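Local coordinates for putative alpha-L-fucosidase (Bacteroides thetaiotaomicron, PDB 3EYP), which probably hydrolyses alpha-L-fucosyl linkages, as a glycoside hydrolase family 29 enzyme whose barrel is followed by an F5/8 type C domain, at residues Arg13-Tyr18 / Glu385-Gly390; Thr394-Glu399 / Trp423-Ala428. One frame throughout, in Å; residues are numbered along the deposited sequence.

Interaction 1: Arg13-Tyr18 / Glu385-Gly390; sequences RQLEWY and EVIELG
Ile-387 meets both Leu-15 and Tyr-18, two side chains that point from the same flank of helix 12-20. The chain reaches this point from strand 380-385: Glu-385 closes the strand, its carboxylate taken by the backbone N-H groups of Arg-392, Thr-393 and Gly-420, and Val-386 packs back onto strand 447-454. At Ile-387 a short 3-10 turn begins, and the side chain projects toward the helix. CG1 sits between the backbone N and the carbonyl carbon (chi1 61°), and the extended chi2 sends Ile-387 CD1 farthest out, to 3.6 Å from CD1 of Tyr-18. Ile-387 CD1 comes at that ring obliquely and also lies 3.8 Å from Leu-15 CD2. The tyrosine hydroxyl is engaged with the backbone O of Asn-289, while Trp-17 CZ3 stands over one face of the ring. Leu-15 and Ile-387 run past one another in opposite directions, with Leu-15 CD2 3.7 Å from Ile-387 CG1. Next comes Glu-388, bent at chi2 (89°) so that its chain crosses Leu-15 at about a right angle. Glu-388 OE2 lies 3.6 Å from Leu-15 CD2, a van der Waals contact, and Glu-388 CG rests against Leu-15 CD1. Were Leu-15 cut back to alanine, a gap between helix and turn would probably open, leaving Ile-387 CG1 and the aliphatic part of Glu-388 without this apolar neighbour. The turn ends with Gly-390 N bonded to Ile-387 O. This small, mainly apolar patch is an interdomain contact between the first helix of the TIM-barrel-type fucosidase domain and a loop of the C-terminal beta-sandwich.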
# COMPACT_ATOMS: atom_id res chain seq x y z
N ARG A 13 -1.85 11.91 -7.93
CA ARG A 13 -0.81 11.07 -7.24
C ARG A 13 -1.44 9.96 -6.43
O ARG A 13 -1.00 8.84 -6.41
CB ARG A 13 0.10 11.91 -6.32
CG ARG A 13 1.20 12.58 -7.15
CD ARG A 13 2.32 13.22 -6.29
NE ARG A 13 1.83 14.05 -5.23
CZ ARG A 13 1.52 15.32 -5.37
NH1 ARG A 13 1.70 15.93 -6.51
NH2 ARG A 13 1.06 15.99 -4.35
N GLN A 14 -2.48 10.33 -5.72
CA GLN A 14 -3.16 9.41 -4.85
C GLN A 14 -3.88 8.37 -5.67
O GLN A 14 -3.92 7.24 -5.33
CB GLN A 14 -4.05 10.11 -3.84
CG GLN A 14 -3.25 10.94 -2.83
CD GLN A 14 -4.13 11.85 -1.99
OE1 GLN A 14 -5.09 12.44 -2.50
NE2 GLN A 14 -3.81 12.00 -0.70
N LEU A 15 -4.42 8.76 -6.80
CA LEU A 15 -5.08 7.77 -7.68
C LEU A 15 -4.05 6.77 -8.25
O LEU A 15 -4.29 5.59 -8.37
CB LEU A 15 -5.80 8.50 -8.83
CG LEU A 15 -7.06 9.30 -8.55
CD1 LEU A 15 -7.39 10.16 -9.86
CD2 LEU A 15 -8.18 8.29 -8.19
N GLU A 16 -2.92 7.29 -8.66
CA GLU A 16 -1.84 6.45 -9.25
C GLU A 16 -1.37 5.41 -8.21
O GLU A 16 -1.26 4.21 -8.47
CB GLU A 16 -0.70 7.36 -9.74
CG GLU A 16 0.54 6.59 -10.28
CD GLU A 16 1.44 6.07 -9.16
OE1 GLU A 16 1.74 6.88 -8.24
OE2 GLU A 16 1.84 4.87 -9.21
N TRP A 17 -1.19 5.89 -6.99
CA TRP A 17 -0.74 5.07 -5.84
C TRP A 17 -1.76 4.01 -5.50
O TRP A 17 -1.44 2.83 -5.33
CB TRP A 17 -0.45 5.98 -4.63
CG TRP A 17 -0.30 5.30 -3.30
CD1 TRP A 17 0.84 4.80 -2.76
CD2 TRP A 17 -1.34 5.09 -2.32
NE1 TRP A 17 0.59 4.29 -1.49
CE2 TRP A 17 -0.74 4.44 -1.21
CE3 TRP A 17 -2.71 5.32 -2.29
CZ2 TRP A 17 -1.47 4.06 -0.09
CZ3 TRP A 17 -3.44 4.94 -1.18
CH2 TRP A 17 -2.81 4.32 -0.08
N TYR A 18 -3.02 4.40 -5.47
CA TYR A 18 -4.08 3.44 -5.15
C TYR A 18 -4.08 2.26 -6.15
O TYR A 18 -4.29 1.10 -5.80
CB TYR A 18 -5.46 4.14 -5.11
CG TYR A 18 -6.07 4.28 -3.74
CD1 TYR A 18 -6.60 5.51 -3.32
CD2 TYR A 18 -6.16 3.18 -2.88
CE1 TYR A 18 -7.21 5.63 -2.09
CE2 TYR A 18 -6.75 3.29 -1.64
CZ TYR A 18 -7.24 4.52 -1.24
OH TYR A 18 -7.84 4.64 -0.01
N GLU A 385 -15.62 1.41 -5.44
CA GLU A 385 -16.21 2.73 -5.59
C GLU A 385 -15.43 3.57 -6.58
O GLU A 385 -14.22 3.33 -6.85
CB GLU A 385 -16.27 3.42 -4.20
CG GLU A 385 -17.38 4.40 -4.03
CD GLU A 385 -17.62 4.78 -2.55
OE1 GLU A 385 -16.70 4.53 -1.70
OE2 GLU A 385 -18.71 5.33 -2.24
N VAL A 386 -16.14 4.52 -7.18
CA VAL A 386 -15.53 5.52 -8.06
C VAL A 386 -14.87 6.56 -7.17
O VAL A 386 -15.45 7.52 -6.79
CB VAL A 386 -16.61 6.19 -9.01
CG1 VAL A 386 -15.96 7.23 -9.95
CG2 VAL A 386 -17.33 5.11 -9.85
N ILE A 387 -13.60 6.36 -6.86
CA ILE A 387 -12.98 7.15 -5.80
C ILE A 387 -12.73 8.60 -6.08
O ILE A 387 -12.68 9.42 -5.19
CB ILE A 387 -11.71 6.46 -5.22
CG1 ILE A 387 -10.64 6.26 -6.28
CG2 ILE A 387 -12.12 5.18 -4.55
CD1 ILE A 387 -9.29 5.65 -5.70
N GLU A 388 -12.58 8.92 -7.36
CA GLU A 388 -12.50 10.33 -7.81
C GLU A 388 -13.72 11.12 -7.33
O GLU A 388 -13.68 12.35 -7.20
CB GLU A 388 -12.42 10.40 -9.34
CG GLU A 388 -11.18 9.81 -9.93
CD GLU A 388 -11.30 8.32 -10.26
OE1 GLU A 388 -12.28 7.65 -9.82
OE2 GLU A 388 -10.41 7.81 -10.99
N LEU A 389 -14.80 10.40 -7.04
CA LEU A 389 -16.08 11.04 -6.73
C LEU A 389 -16.32 11.06 -5.22
O LEU A 389 -17.32 11.57 -4.73
CB LEU A 389 -17.24 10.35 -7.44
CG LEU A 389 -17.31 10.62 -8.95
CD1 LEU A 389 -18.53 9.98 -9.59
CD2 LEU A 389 -17.25 12.14 -9.22
N GLY A 390 -15.36 10.50 -4.49
CA GLY A 390 -15.38 10.57 -3.01
C GLY A 390 -15.93 9.35 -2.35
O GLY A 390 -16.39 8.45 -3.00

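Interaction 2: Thr394-Glu399 / Trp423-Ala428; sequences TKWSVE and WIVRLA
Trp-396 drives the edge of its six-membered ring, at CZ2, toward the face of Trp-423, while the adjacent carbon, CH2, touches Val-425. The two strands belong to different antiparallel sheets of the F5/8 type C domain, a beta-sandwich, and the contact lies in the core between them. Strand 393-401 carries Trp-396 and strand 423-432 the other two; the nearest CA atoms, those of Trp-396 and Trp-423, are 11.2 Å apart, so side chains alone bridge the layers. The aromatic pair is an offset edge-to-face stack with planes at 75°, and the centroid of the Trp-396 six-membered ring lies 5.9 Å from that of the five-membered ring of Trp-423. Trp-396 CG occupies the position between the backbone N and the carbonyl carbon (chi1 59°), and from there the indole extends across the sandwich, bringing the far carbons of its benzene ring to the other sheet. Its pyrrole end is held separately: NE1 is hydrogen-bonded to Ala-418 O, which satisfies this buried polar group and should limit rotation of the ring, and Ile-383 of strand 380-385 and Ile-419 also touch the indole. On the facing strand, Trp-423 CG, roughly anti to the backbone N (chi1 -152°), turns the indole so that a face meets the Trp-396 edge. Ile-424, next in sequence, points away from strand 393-401 to meet Tyr-282 and Cys-283 of helix 275-283, as expected of alternation along a beta-strand. Val-425 turns back inward, its side chain running past Trp-396 in the opposite direction, with Val-425 CG2 4.2 Å from Trp-396 CH2. Trp-396 CZ2 lies 4.0 Å from Trp-423 CD1, with Trp-423 CG and CB almost as near.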
# COMPACT_ATOMS: atom_id res chain seq x y z
N THR A 394 -21.94 4.71 2.63
CA THR A 394 -21.50 4.56 4.00
C THR A 394 -22.13 3.43 4.76
O THR A 394 -21.76 3.19 5.91
CB THR A 394 -21.70 5.85 4.84
OG1 THR A 394 -23.09 6.21 4.85
CG2 THR A 394 -20.85 7.00 4.30
N LYS A 395 -23.05 2.72 4.13
CA LYS A 395 -23.54 1.48 4.71
C LYS A 395 -24.02 0.58 3.60
O LYS A 395 -24.66 1.06 2.65
CB LYS A 395 -24.65 1.81 5.74
CG LYS A 395 -25.19 0.63 6.47
CD LYS A 395 -26.26 1.07 7.47
CE LYS A 395 -27.02 -0.13 8.02
NZ LYS A 395 -28.32 0.33 8.65
N TRP A 396 -23.62 -0.67 3.66
CA TRP A 396 -23.98 -1.66 2.65
C TRP A 396 -23.99 -3.09 3.17
O TRP A 396 -23.27 -3.47 4.14
CB TRP A 396 -23.10 -1.57 1.40
CG TRP A 396 -21.61 -1.75 1.65
CD1 TRP A 396 -20.75 -0.82 2.12
CD2 TRP A 396 -20.85 -2.92 1.42
NE1 TRP A 396 -19.48 -1.34 2.19
CE2 TRP A 396 -19.53 -2.64 1.79
CE3 TRP A 396 -21.16 -4.20 0.95
CZ2 TRP A 396 -18.51 -3.60 1.69
CZ3 TRP A 396 -20.15 -5.13 0.87
CH2 TRP A 396 -18.85 -4.82 1.23
N SER A 397 -24.85 -3.86 2.53
CA SER A 397 -24.99 -5.30 2.85
C SER A 397 -25.21 -6.11 1.59
O SER A 397 -25.62 -5.60 0.57
CB SER A 397 -26.14 -5.57 3.78
OG SER A 397 -26.13 -4.70 4.87
N VAL A 398 -24.89 -7.38 1.71
CA VAL A 398 -25.14 -8.34 0.66
C VAL A 398 -25.90 -9.56 1.24
O VAL A 398 -25.62 -10.07 2.32
CB VAL A 398 -23.80 -8.75 -0.09
CG1 VAL A 398 -24.10 -9.72 -1.27
CG2 VAL A 398 -23.01 -7.50 -0.60
N GLU A 399 -26.90 -9.95 0.47
CA GLU A 399 -27.76 -11.09 0.74
C GLU A 399 -27.90 -11.99 -0.46
O GLU A 399 -27.51 -11.68 -1.58
CB GLU A 399 -29.15 -10.60 1.16
CG GLU A 399 -29.08 -9.62 2.31
CD GLU A 399 -30.40 -8.89 2.54
OE1 GLU A 399 -31.17 -8.72 1.56
OE2 GLU A 399 -30.66 -8.50 3.70
N TRP A 423 -13.09 -3.12 -1.46
CA TRP A 423 -13.41 -3.77 -0.22
C TRP A 423 -13.70 -5.22 -0.53
O TRP A 423 -14.54 -5.52 -1.40
CB TRP A 423 -14.58 -3.11 0.54
CG TRP A 423 -14.42 -3.35 1.99
CD1 TRP A 423 -14.75 -4.48 2.67
CD2 TRP A 423 -13.75 -2.51 2.90
NE1 TRP A 423 -14.38 -4.37 4.00
CE2 TRP A 423 -13.75 -3.16 4.16
CE3 TRP A 423 -13.14 -1.27 2.79
CZ2 TRP A 423 -13.16 -2.61 5.27
CZ3 TRP A 423 -12.58 -0.68 3.97
CH2 TRP A 423 -12.57 -1.37 5.15
N ILE A 424 -12.95 -6.11 0.12
CA ILE A 424 -13.17 -7.56 -0.06
C ILE A 424 -13.80 -8.13 1.17
O ILE A 424 -13.46 -7.74 2.30
CB ILE A 424 -11.81 -8.29 -0.30
CG1 ILE A 424 -11.18 -7.83 -1.64
CG2 ILE A 424 -11.97 -9.86 -0.18
CD1 ILE A 424 -9.70 -8.23 -1.82
N VAL A 425 -14.71 -9.06 0.98
CA VAL A 425 -15.27 -9.81 2.10
C VAL A 425 -15.11 -11.29 1.80
O VAL A 425 -15.31 -11.74 0.67
CB VAL A 425 -16.76 -9.44 2.36
CG1 VAL A 425 -17.40 -10.51 3.29
CG2 VAL A 425 -16.83 -8.04 3.00
N ARG A 426 -14.64 -12.01 2.80
CA ARG A 426 -14.58 -13.45 2.74
C ARG A 426 -15.64 -14.01 3.69
O ARG A 426 -15.93 -13.43 4.75
CB ARG A 426 -13.20 -13.98 3.15
CG ARG A 426 -12.06 -13.61 2.22
CD ARG A 426 -10.80 -14.11 2.77
NE ARG A 426 -10.40 -13.21 3.84
CZ ARG A 426 -9.31 -13.36 4.56
NH1 ARG A 426 -8.51 -14.39 4.30
NH2 ARG A 426 -9.02 -12.47 5.51
N LEU A 427 -16.19 -15.14 3.29
CA LEU A 427 -17.42 -15.65 3.90
C LEU A 427 -17.49 -17.14 3.74
O LEU A 427 -16.96 -17.70 2.78
CB LEU A 427 -18.64 -15.03 3.20
CG LEU A 427 -18.78 -15.12 1.66
CD1 LEU A 427 -20.08 -15.88 1.25
CD2 LEU A 427 -18.69 -13.77 0.99
N ALA A 428 -18.12 -17.77 4.73
CA ALA A 428 -18.45 -19.19 4.63
C ALA A 428 -19.23 -19.40 3.33
O ALA A 428 -20.14 -18.62 3.01
CB ALA A 428 -19.23 -19.68 5.88

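In the fold
The two contacts follow one another along the chain, about 21 Å apart between centres, and share no residues. Interaction 2 is wholly buried and internal to the C-terminal domain, where it brings its two sheets together. Interaction 1 is only partly buried, with the exposed Glu-388 at its margin, and joins that domain to the fucosidase domain. Strand 380-385 links them: it runs into the loop of interaction 1, and its Ile-383 packs against Trp-396 of interaction 2. Neither contact has a hydrogen bond or salt bridge between its segments; the interdomain one packs aliphatic branches beside a tyrosine and a carboxylate, whereas the sandwich core has an edge-to-face indole pair and a valine.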